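Local coordinates for clostripain-related protein (Bacteroides thetaiotaomicron, PDB 6N9J), which is a secreted cysteine protease of the clostripain (C11) family that probably cleaves peptide bonds in proteins and is blocked by an irreversible peptide inhibitor, at residues 86-97 and 142-153; 164-173 and 241-252. All coordinates share one frame; numbering follows the deposited sequence.

Interaction 1: 86-97 and 142-153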
loop_
_atom_site.group_PDB
_atom_site.type_symbol
_atom_site.label_atom_id
_atom_site.label_comp_id
_atom_site.label_asym_id
_atom_site.label_seq_id
_atom_site.Cartn_x
_atom_site.Cartn_y
_atom_site.Cartn_z
ATOM N N VAL A 86 13.537 8.850 8.675
ATOM C CA VAL A 86 14.171 8.508 7.403
ATOM C C VAL A 86 15.468 7.727 7.585
ATOM O O VAL A 86 15.710 6.744 6.890
ATOM C CB VAL A 86 14.469 9.761 6.556
ATOM C CG1 VAL A 86 15.086 9.361 5.214
ATOM C CG2 VAL A 86 13.200 10.560 6.337
ATOM N N ASP A 87 16.285 8.165 8.534
ATOM C CA ASP A 87 17.581 7.563 8.776
ATOM C C ASP A 87 17.457 6.202 9.449
ATOM O O ASP A 87 18.330 5.352 9.294
ATOM C CB ASP A 87 18.449 8.497 9.615
ATOM C CG ASP A 87 18.805 9.785 8.878
ATOM O OD1 ASP A 87 18.902 9.766 7.630
ATOM O OD2 ASP A 87 18.988 10.823 9.550
ATOM N N VAL A 88 16.373 5.992 10.187
ATOM C CA VAL A 88 16.094 4.687 10.776
ATOM C C VAL A 88 15.776 3.660 9.688
ATOM O O VAL A 88 16.376 2.576 9.656
ATOM C CB VAL A 88 14.921 4.745 11.770
ATOM C CG1 VAL A 88 14.388 3.343 12.071
ATOM C CG2 VAL A 88 15.346 5.452 13.046
ATOM N N MET A 89 14.835 4.018 8.808
ATOM C CA MET A 89 14.388 3.164 7.709
ATOM C C MET A 89 15.511 2.885 6.732
ATOM O O MET A 89 15.630 1.781 6.225
ATOM C CB MET A 89 13.209 3.808 6.955
ATOM C CG MET A 89 12.762 3.021 5.719
ATOM S SD MET A 89 11.310 3.668 4.828
ATOM C CE MET A 89 10.037 3.370 6.040
ATOM N N LYS A 90 16.310 3.908 6.459
ATOM C CA LYS A 90 17.493 3.764 5.628
ATOM C C LYS A 90 18.459 2.737 6.217
ATOM O O LYS A 90 18.960 1.866 5.502
ATOM C CB LYS A 90 18.194 5.113 5.459
ATOM C CG LYS A 90 17.540 6.038 4.436
ATOM C CD LYS A 90 18.306 7.342 4.335
ATOM C CE LYS A 90 17.948 8.093 3.075
ATOM N NZ LYS A 90 18.881 9.243 2.890
ATOM N N ASN A 91 18.705 2.826 7.520
ATOM C CA ASN A 91 19.605 1.878 8.179
ATOM C C ASN A 91 19.067 0.448 8.091
ATOM O O ASN A 91 19.820 -0.497 7.807
ATOM C CB ASN A 91 19.830 2.277 9.641
ATOM C CG ASN A 91 20.768 1.318 10.380
ATOM O OD1 ASN A 91 20.320 0.456 11.140
ATOM N ND2 ASN A 91 22.074 1.470 10.163
ATOM N N VAL A 92 17.764 0.291 8.318
ATOM C CA VAL A 92 17.139 -1.019 8.184
ATOM C C VAL A 92 17.337 -1.561 6.776
ATOM O O VAL A 92 17.737 -2.711 6.606
ATOM C CB VAL A 92 15.634 -0.973 8.498
ATOM C CG1 VAL A 92 14.985 -2.320 8.190
ATOM C CG2 VAL A 92 15.407 -0.574 9.944
ATOM N N PHE A 93 17.045 -0.728 5.774
ATOM C CA PHE A 93 17.204 -1.096 4.364
ATOM C C PHE A 93 18.625 -1.521 4.029
ATOM O O PHE A 93 18.845 -2.561 3.432
ATOM C CB PHE A 93 16.843 0.074 3.443
ATOM C CG PHE A 93 15.364 0.339 3.315
ATOM C CD1 PHE A 93 14.432 -0.581 3.754
ATOM C CD2 PHE A 93 14.913 1.514 2.725
ATOM C CE1 PHE A 93 13.076 -0.330 3.627
ATOM C CE2 PHE A 93 13.552 1.774 2.601
ATOM C CZ PHE A 93 12.635 0.841 3.050
ATOM N N THR A 94 19.578 -0.667 4.382
ATOM C CA THR A 94 20.975 -0.869 4.052
ATOM C C THR A 94 21.468 -2.200 4.602
ATOM O O THR A 94 22.128 -2.961 3.903
ATOM C CB THR A 94 21.836 0.279 4.598
ATOM O OG1 THR A 94 21.468 1.495 3.932
ATOM C CG2 THR A 94 23.309 0.012 4.361
ATOM N N THR A 95 21.111 -2.484 5.847
ATOM C CA THR A 95 21.477 -3.736 6.499
ATOM C C THR A 95 20.819 -4.940 5.837
ATOM O O THR A 95 21.473 -5.948 5.563
ATOM C CB THR A 95 21.081 -3.718 7.993
ATOM O OG1 THR A 95 21.711 -2.614 8.646
ATOM C CG2 THR A 95 21.497 -5.002 8.673
ATOM N N ALA A 96 19.516 -4.831 5.598
ATOM C CA ALA A 96 18.737 -5.939 5.067
ATOM C C ALA A 96 19.249 -6.424 3.709
ATOM O O ALA A 96 19.417 -7.624 3.493
ATOM C CB ALA A 96 17.275 -5.535 4.953
ATOM N N PHE A 97 19.472 -5.488 2.793
ATOM C CA PHE A 97 19.780 -5.856 1.425
ATOM C C PHE A 97 21.271 -6.036 1.220
ATOM O O PHE A 97 21.690 -6.517 0.174
ATOM C CB PHE A 97 19.221 -4.816 0.454
ATOM C CG PHE A 97 17.743 -4.650 0.564
ATOM C CD1 PHE A 97 16.901 -5.712 0.304
ATOM C CD2 PHE A 97 17.193 -3.446 0.966
ATOM C CE1 PHE A 97 15.530 -5.573 0.428
ATOM C CE2 PHE A 97 15.823 -3.300 1.086
ATOM C CZ PHE A 97 14.992 -4.373 0.818
ATOM N N ASP A 142 9.576 11.839 2.028
ATOM C CA ASP A 142 10.534 11.218 2.950
ATOM C C ASP A 142 10.674 9.723 2.668
ATOM O O ASP A 142 11.773 9.181 2.707
ATOM C CB ASP A 142 10.114 11.433 4.413
ATOM C CG ASP A 142 10.260 12.877 4.859
ATOM O OD1 ASP A 142 11.162 13.572 4.348
ATOM O OD2 ASP A 142 9.476 13.316 5.730
ATOM N N LEU A 143 9.552 9.064 2.383
ATOM C CA LEU A 143 9.573 7.660 1.989
ATOM C C LEU A 143 10.374 7.456 0.698
ATOM O O LEU A 143 11.111 6.480 0.566
ATOM C CB LEU A 143 8.149 7.131 1.822
ATOM C CG LEU A 143 7.952 5.671 1.418
ATOM C CD1 LEU A 143 8.620 4.707 2.408
ATOM C CD2 LEU A 143 6.479 5.353 1.283
ATOM N N ASN A 144 10.226 8.377 -0.251
ATOM C CA ASN A 144 10.946 8.291 -1.521
ATOM C C ASN A 144 12.443 8.490 -1.333
ATOM O O ASN A 144 13.253 7.967 -2.093
ATOM C CB ASN A 144 10.405 9.323 -2.520
ATOM C CG ASN A 144 10.805 9.016 -3.946
ATOM O OD1 ASN A 144 10.946 7.854 -4.324
ATOM N ND2 ASN A 144 10.991 10.059 -4.747
ATOM N N GLU A 145 12.809 9.256 -0.316
ATOM C CA GLU A 145 14.213 9.469 0.003
ATOM C C GLU A 145 14.814 8.231 0.668
ATOM O O GLU A 145 15.955 7.858 0.384
ATOM C CB GLU A 145 14.386 10.698 0.906
ATOM C CG GLU A 145 15.793 10.874 1.490
ATOM C CD GLU A 145 16.881 10.949 0.423
ATOM O OE1 GLU A 145 16.580 11.407 -0.703
ATOM O OE2 GLU A 145 18.039 10.546 0.702
ATOM N N ALA A 146 14.054 7.589 1.550
ATOM C CA ALA A 146 14.563 6.384 2.206
ATOM C C ALA A 146 14.745 5.298 1.157
ATOM O O ALA A 146 15.786 4.658 1.092
ATOM C CB ALA A 146 13.632 5.923 3.312
ATOM N N LEU A 147 13.743 5.137 0.301
ATOM C CA LEU A 147 13.797 4.170 -0.784
ATOM C C LEU A 147 14.996 4.377 -1.727
ATOM O O LEU A 147 15.343 3.481 -2.497
ATOM C CB LEU A 147 12.494 4.216 -1.580
ATOM C CG LEU A 147 11.287 3.549 -0.929
ATOM C CD1 LEU A 147 10.043 3.875 -1.742
ATOM C CD2 LEU A 147 11.473 2.058 -0.857
ATOM N N SER A 148 15.635 5.545 -1.651
ATOM C CA SER A 148 16.717 5.881 -2.573
ATOM C C SER A 148 17.997 5.090 -2.292
ATOM O O SER A 148 18.832 4.945 -3.176
ATOM C CB SER A 148 17.026 7.384 -2.527
ATOM O OG SER A 148 17.872 7.711 -1.433
ATOM N N VAL A 149 18.157 4.604 -1.063
ATOM C CA VAL A 149 19.323 3.808 -0.687
ATOM C C VAL A 149 19.028 2.324 -0.849
ATOM O O VAL A 149 19.897 1.484 -0.649
ATOM C CB VAL A 149 19.765 4.055 0.776
ATOM C CG1 VAL A 149 19.945 5.546 1.051
ATOM C CG2 VAL A 149 18.770 3.439 1.743
ATOM N N ALA A 150 17.782 2.018 -1.192
ATOM C CA ALA A 150 17.338 0.645 -1.371
ATOM C C ALA A 150 17.549 0.210 -2.819
ATOM O O ALA A 150 17.710 1.048 -3.705
ATOM C CB ALA A 150 15.864 0.513 -0.979
ATOM N N PRO A 151 17.537 -1.104 -3.069
ATOM C CA PRO A 151 17.526 -1.558 -4.463
ATOM C C PRO A 151 16.209 -1.220 -5.159
ATOM O O PRO A 151 15.219 -0.871 -4.498
ATOM C CB PRO A 151 17.700 -3.071 -4.334
ATOM C CG PRO A 151 17.154 -3.383 -2.963
ATOM C CD PRO A 151 17.581 -2.232 -2.124
ATOM N N HIS A 152 16.194 -1.318 -6.484
ATOM C CA HIS A 152 14.962 -1.129 -7.227
ATOM C C HIS A 152 14.096 -2.366 -7.030
ATOM O O HIS A 152 14.583 -3.489 -7.156
ATOM C CB HIS A 152 15.248 -0.889 -8.712
ATOM C CG HIS A 152 14.010 -0.721 -9.540
ATOM N ND1 HIS A 152 13.243 0.422 -9.505
ATOM C CD2 HIS A 152 13.397 -1.563 -10.404
ATOM C CE1 HIS A 152 12.209 0.282 -10.318
ATOM N NE2 HIS A 152 12.280 -0.915 -10.874
ATOM N N PHE A 153 12.816 -2.168 -6.719
ATOM C CA PHE A 153 11.942 -3.297 -6.409
ATOM C C PHE A 153 11.108 -3.786 -7.587
ATOM O O PHE A 153 10.603 -2.989 -8.389
ATOM C CB PHE A 153 11.015 -2.945 -5.254
ATOM C CG PHE A 153 11.732 -2.710 -3.951
ATOM C CD1 PHE A 153 12.216 -3.777 -3.215
ATOM C CD2 PHE A 153 11.898 -1.417 -3.453
ATOM C CE1 PHE A 153 12.874 -3.563 -2.009
ATOM C CE2 PHE A 153 12.545 -1.195 -2.251
ATOM C CZ PHE A 153 13.043 -2.276 -1.528
#

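Interaction 2: 164-173 and 241-252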
loop_
_atom_site.group_PDB
_atom_site.type_symbol
_atom_site.label_atom_id
_atom_site.label_comp_id
_atom_site.label_asym_id
_atom_site.label_seq_id
_atom_site.Cartn_x
_atom_site.Cartn_y
_atom_site.Cartn_z
ATOM N N GLN A 164 -3.172 3.194 -2.467
ATOM C CA GLN A 164 -3.300 3.041 -3.917
ATOM C C GLN A 164 -3.914 4.324 -4.519
ATOM O O GLN A 164 -5.024 4.324 -5.064
ATOM C CB GLN A 164 -4.125 1.799 -4.272
ATOM C CG GLN A 164 -3.920 1.280 -5.706
ATOM C CD GLN A 164 -2.601 0.519 -5.909
ATOM O OE1 GLN A 164 -1.582 0.834 -5.299
ATOM N NE2 GLN A 164 -2.628 -0.485 -6.778
ATOM N N SER A 165 -3.140 5.401 -4.378
ATOM C CA SER A 165 -3.413 6.743 -4.870
ATOM C C SER A 165 -2.467 7.072 -6.027
ATOM O O SER A 165 -1.275 6.743 -5.971
ATOM C CB SER A 165 -3.258 7.742 -3.709
ATOM O OG SER A 165 -2.639 8.954 -4.100
ATOM N N VAL A 166 -2.995 7.709 -7.071
ATOM C CA VAL A 166 -2.212 7.998 -8.267
ATOM C C VAL A 166 -1.117 9.008 -7.935
ATOM O O VAL A 166 -0.054 9.011 -8.561
ATOM C CB VAL A 166 -3.115 8.525 -9.434
ATOM C CG1 VAL A 166 -3.601 9.923 -9.150
ATOM C CG2 VAL A 166 -2.384 8.487 -10.784
ATOM N N GLU A 167 -1.368 9.853 -6.934
ATOM C CA GLU A 167 -0.375 10.824 -6.475
ATOM C C GLU A 167 0.824 10.138 -5.807
ATOM O O GLU A 167 1.974 10.519 -6.020
ATOM C CB GLU A 167 -1.018 11.819 -5.501
ATOM C CG GLU A 167 -2.057 12.748 -6.141
ATOM C CD GLU A 167 -3.469 12.179 -6.137
ATOM O OE1 GLU A 167 -3.641 10.993 -5.754
ATOM O OE2 GLU A 167 -4.411 12.924 -6.526
ATOM N N VAL A 168 0.542 9.127 -4.992
ATOM C CA VAL A 168 1.579 8.394 -4.274
ATOM C C VAL A 168 2.411 7.544 -5.220
ATOM O O VAL A 168 3.638 7.582 -5.200
ATOM C CB VAL A 168 0.963 7.485 -3.195
ATOM C CG1 VAL A 168 2.040 6.646 -2.512
ATOM C CG2 VAL A 168 0.162 8.317 -2.178
ATOM N N VAL A 169 1.724 6.756 -6.032
ATOM C CA VAL A 169 2.368 5.874 -6.987
ATOM C C VAL A 169 3.190 6.677 -8.016
ATOM O O VAL A 169 4.301 6.274 -8.371
ATOM C CB VAL A 169 1.327 4.979 -7.701
ATOM C CG1 VAL A 169 1.985 4.169 -8.780
ATOM C CG2 VAL A 169 0.632 4.052 -6.695
ATOM N N TYR A 170 2.675 7.814 -8.480
ATOM C CA TYR A 170 3.466 8.635 -9.398
ATOM C C TYR A 170 4.710 9.184 -8.690
ATOM O O TYR A 170 5.796 9.193 -9.267
ATOM C CB TYR A 170 2.650 9.791 -10.004
ATOM C CG TYR A 170 3.373 10.449 -11.175
ATOM C CD1 TYR A 170 3.254 9.939 -12.464
ATOM C CD2 TYR A 170 4.208 11.542 -10.981
ATOM C CE1 TYR A 170 3.927 10.511 -13.525
ATOM C CE2 TYR A 170 4.880 12.123 -12.034
ATOM C CZ TYR A 170 4.735 11.606 -13.306
ATOM O OH TYR A 170 5.407 12.181 -14.363
ATOM N N GLN A 171 4.555 9.626 -7.441
ATOM C CA GLN A 171 5.683 10.176 -6.673
ATOM C C GLN A 171 6.802 9.158 -6.449
ATOM O O GLN A 171 7.990 9.511 -6.416
ATOM C CB GLN A 171 5.216 10.694 -5.315
ATOM C CG GLN A 171 6.194 11.661 -4.657
ATOM C CD GLN A 171 6.107 13.089 -5.208
ATOM O OE1 GLN A 171 5.043 13.556 -5.647
ATOM N NE2 GLN A 171 7.236 13.793 -5.176
ATOM N N LEU A 172 6.404 7.897 -6.286
ATOM C CA LEU A 172 7.327 6.797 -6.035
ATOM C C LEU A 172 7.591 5.925 -7.258
ATOM O O LEU A 172 8.124 4.827 -7.114
ATOM C CB LEU A 172 6.782 5.903 -4.920
ATOM C CG LEU A 172 6.465 6.585 -3.594
ATOM C CD1 LEU A 172 5.833 5.591 -2.640
ATOM C CD2 LEU A 172 7.719 7.151 -3.002
ATOM N N ARG A 173 7.219 6.389 -8.450
ATOM C CA ARG A 173 7.225 5.517 -9.634
ATOM C C ARG A 173 8.604 4.940 -9.997
ATOM O O ARG A 173 8.687 3.853 -10.582
ATOM C CB ARG A 173 6.655 6.254 -10.854
ATOM C CG ARG A 173 7.535 7.387 -11.375
ATOM C CD ARG A 173 6.798 8.269 -12.366
ATOM N NE ARG A 173 7.651 9.336 -12.887
ATOM C CZ ARG A 173 7.965 10.436 -12.212
ATOM N NH1 ARG A 173 7.497 10.629 -10.983
ATOM N NH2 ARG A 173 8.749 11.346 -12.765
ATOM N N SER A 241 -5.962 -3.326 -6.097
ATOM C CA SER A 241 -5.519 -3.225 -7.485
ATOM C C SER A 241 -3.989 -3.272 -7.608
ATOM O O SER A 241 -3.261 -3.241 -6.610
ATOM C CB SER A 241 -6.057 -1.938 -8.134
ATOM O OG SER A 241 -5.485 -0.778 -7.545
ATOM N N VAL A 242 -3.514 -3.360 -8.849
ATOM C CA VAL A 242 -2.089 -3.391 -9.157
ATOM C C VAL A 242 -1.791 -2.355 -10.235
ATOM O O VAL A 242 -2.362 -2.407 -11.329
ATOM C CB VAL A 242 -1.622 -4.790 -9.666
ATOM C CG1 VAL A 242 -0.193 -4.729 -10.173
ATOM C CG2 VAL A 242 -1.750 -5.840 -8.585
ATOM N N ILE A 243 -0.908 -1.414 -9.920
ATOM C CA ILE A 243 -0.489 -0.403 -10.876
ATOM C C ILE A 243 0.912 -0.707 -11.412
ATOM O O ILE A 243 1.828 -0.957 -10.628
ATOM C CB ILE A 243 -0.500 0.976 -10.238
ATOM C CG1 ILE A 243 -1.940 1.379 -9.909
ATOM C CG2 ILE A 243 0.182 2.000 -11.145
ATOM C CD1 ILE A 243 -2.030 2.653 -9.124
ATOM N N LYS A 244 1.051 -0.706 -12.743
ATOM C CA LYS A 244 2.330 -0.895 -13.443
ATOM C C LYS A 244 2.993 0.458 -13.692
ATOM O O LYS A 244 2.518 1.254 -14.528
ATOM C CB LYS A 244 2.100 -1.630 -14.770
ATOM C CG LYS A 244 3.362 -2.063 -15.517
ATOM C CD LYS A 244 3.005 -2.751 -16.822
ATOM C CE LYS A 244 4.153 -3.590 -17.367
ATOM N NZ LYS A 244 5.385 -2.794 -17.605
ATOM N N SER A 245 4.085 0.724 -12.978
ATOM C CA SER A 245 4.611 2.090 -12.879
ATOM C C SER A 245 5.196 2.630 -14.181
ATOM O O SER A 245 5.204 3.847 -14.412
ATOM C CB SER A 245 5.663 2.171 -11.769
ATOM O OG SER A 245 6.912 1.662 -12.192
ATOM N N SER A 246 5.669 1.737 -15.044
ATOM C CA SER A 246 6.251 2.166 -16.304
ATOM C C SER A 246 5.203 2.801 -17.221
ATOM O O SER A 246 5.555 3.454 -18.187
ATOM C CB SER A 246 6.938 0.992 -17.022
ATOM O OG SER A 246 6.005 0.043 -17.521
ATOM N N GLU A 247 3.921 2.617 -16.904
ATOM C CA GLU A 247 2.821 3.141 -17.736
ATOM C C GLU A 247 2.226 4.474 -17.248
ATOM O O GLU A 247 1.316 5.034 -17.896
ATOM C CB GLU A 247 1.702 2.095 -17.839
ATOM C CG GLU A 247 2.163 0.743 -18.382
ATOM C CD GLU A 247 2.895 0.874 -19.707
ATOM O OE1 GLU A 247 2.321 1.446 -20.664
ATOM O OE2 GLU A 247 4.058 0.427 -19.782
ATOM N N LEU A 248 2.730 4.980 -16.121
ATOM C CA LEU A 248 2.202 6.217 -15.534
ATOM C C LEU A 248 2.519 7.482 -16.330
ATOM O O LEU A 248 1.709 8.414 -16.349
ATOM C CB LEU A 248 2.716 6.387 -14.106
ATOM C CG LEU A 248 2.332 5.252 -13.149
ATOM C CD1 LEU A 248 3.170 5.309 -11.879
ATOM C CD2 LEU A 248 0.853 5.318 -12.818
ATOM N N SER A 249 3.683 7.537 -16.976
ATOM C CA SER A 249 4.032 8.720 -17.761
ATOM C C SER A 249 3.041 8.920 -18.921
ATOM O O SER A 249 2.602 10.038 -19.176
ATOM C CB SER A 249 5.462 8.629 -18.296
ATOM O OG SER A 249 5.607 7.523 -19.166
ATOM N N ALA A 250 2.690 7.835 -19.607
ATOM C CA ALA A 250 1.688 7.888 -20.669
ATOM C C ALA A 250 0.311 8.233 -20.109
ATOM O O ALA A 250 -0.485 8.906 -20.765
ATOM C CB ALA A 250 1.629 6.572 -21.424
ATOM N N LEU A 251 0.024 7.761 -18.907
ATOM C CA LEU A 251 -1.238 8.101 -18.259
ATOM C C LEU A 251 -1.292 9.609 -17.998
ATOM O O LEU A 251 -2.286 10.262 -18.298
ATOM C CB LEU A 251 -1.415 7.310 -16.960
ATOM C CG LEU A 251 -2.766 7.499 -16.247
ATOM C CD1 LEU A 251 -3.960 7.140 -17.141
ATOM C CD2 LEU A 251 -2.800 6.708 -14.964
ATOM N N ALA A 252 -0.207 10.161 -17.467
ATOM C CA ALA A 252 -0.121 11.600 -17.225
ATOM C C ALA A 252 -0.279 12.383 -18.526
ATOM O O ALA A 252 -0.972 13.390 -18.562
ATOM C CB ALA A 252 1.201 11.946 -16.551
#

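Interaction 1: 86-97 and 142-153
Ala146 is the knob of this helix pairing, its methyl set in a hole lined by Val86, Met89, Lys90 and Phe93. Because the knob ends at CB, the backbones come close, and the CA atoms of Lys90 and Ala146 lie 5.2 Å apart where helix segments 86-97 and 142-146 cross at -30°. Met89 leaves the helix with CG opposite its own N (chi1 175°) and turns at chi3, which brings SD to 3.6 Å from Ala146 CB and also against Leu143 CD1. Phe93 presents its edge to the Ala146 carbonyl, with CD2 3.6 Å from O near the ring plane.

Further along, the second segment has left its helix and the partners become aromatic. Pro151 lies over one face of Phe97 in a CH-pi contact, CG 3.9 Å from the ring centroid and 15° off the normal. Phe97 CZ in turn comes in plane to the edge of Phe153, 3.6 Å from CE1. On this tightly packed side Leu14 lies under Phe93 and Phe97 and Phe109 under Phe93, while Tyr105 lies against Phe97, Pro151 and Phe153.

The solvent side is looser. Lys90 runs extended past Val149, its CE 3.8 Å from CG1, and its NZ forms a 2.7 Å salt bridge with Glu145 OE2, which receives it on the anti lone pair. Thr94 OG1 touches Val149 CG2 at the solvent-facing margin.

Both segments lead into parallel neighbours of the sheet, strands 105-110 and 155-159, so the contact joins two connections of an alpha/beta fold, consistent with the caspase-like architecture of this clan. Its chemistry suggests a division of labour: shape and ring contacts fill the side facing the sheet, while the charged pair closes the outer margin, where water probably weakens it.

Interaction 2: 164-173 and 241-252
Tyr170 meets Leu248 obliquely, CD1 lying 3.9 Å from the leucine CB, while one face of its ring is covered by Arg173, whose CD stands 3.8 Å above the ring centre. Arg173 gets there by placing CG between its own N and carbonyl carbon (chi1 69°), and its guanidinium then has Tyr170 CE2 over one face and Tyr170 O at its edge. That oxygen takes NH1 at 2.8 Å and the arginine's backbone N from opposite faces of its plane. Trp366 packs edge-to-face with the tyrosine.

The amide of Gln164 is the other flat group. Its NE2 donates to Ser241 OG at 3.0 Å, the acceptor only 6° out of the amide plane, and also to Phe179 O; Ser241 OG is further bonded to Gly343 O. Ile243 CG1 and CD1 lie along the same side chain, the two running in opposite directions. A leucine in place of Gln164 would probably leave Ser241 OG and Phe179 O without this buried donor.

Between these two ends, Val169 CG1 fills the angle between strand and helix, 3.7 Å from Ile243 CG2 and 3.5 Å from Leu248 CD1; Leu248 CD1 also touches Arg173 CB. Helix 166-171 is thus packed against strand 239-244 and the start of helix 248-259. The chemistry implies a hydrophobic joint whose one buried amide is matched to backbone and hydroxyl acceptors, which probably limits its rotation.

How the interactions relate
Interaction 2 is a buried contact, whereas interaction 1 is only partly buried and has an outer margin open to solvent. They share no segment, yet they are neighbours: Leu172, just past helix 166-171, packs on Leu143, Asn144 and Leu147 of segment 142-153, though the contact centres are 20 Å apart. Both set helices against one mixed sheet, interaction 1 beside strands 9-18 and 105-110, interaction 2 beside strands 178-181 and 239-244. The chemistry follows the place. Across the interface, the outer contact pairs opposite charges at its solvent-facing margin, and the inner one relies on aliphatic packing and a neutral amide that meets its acceptors within the protein.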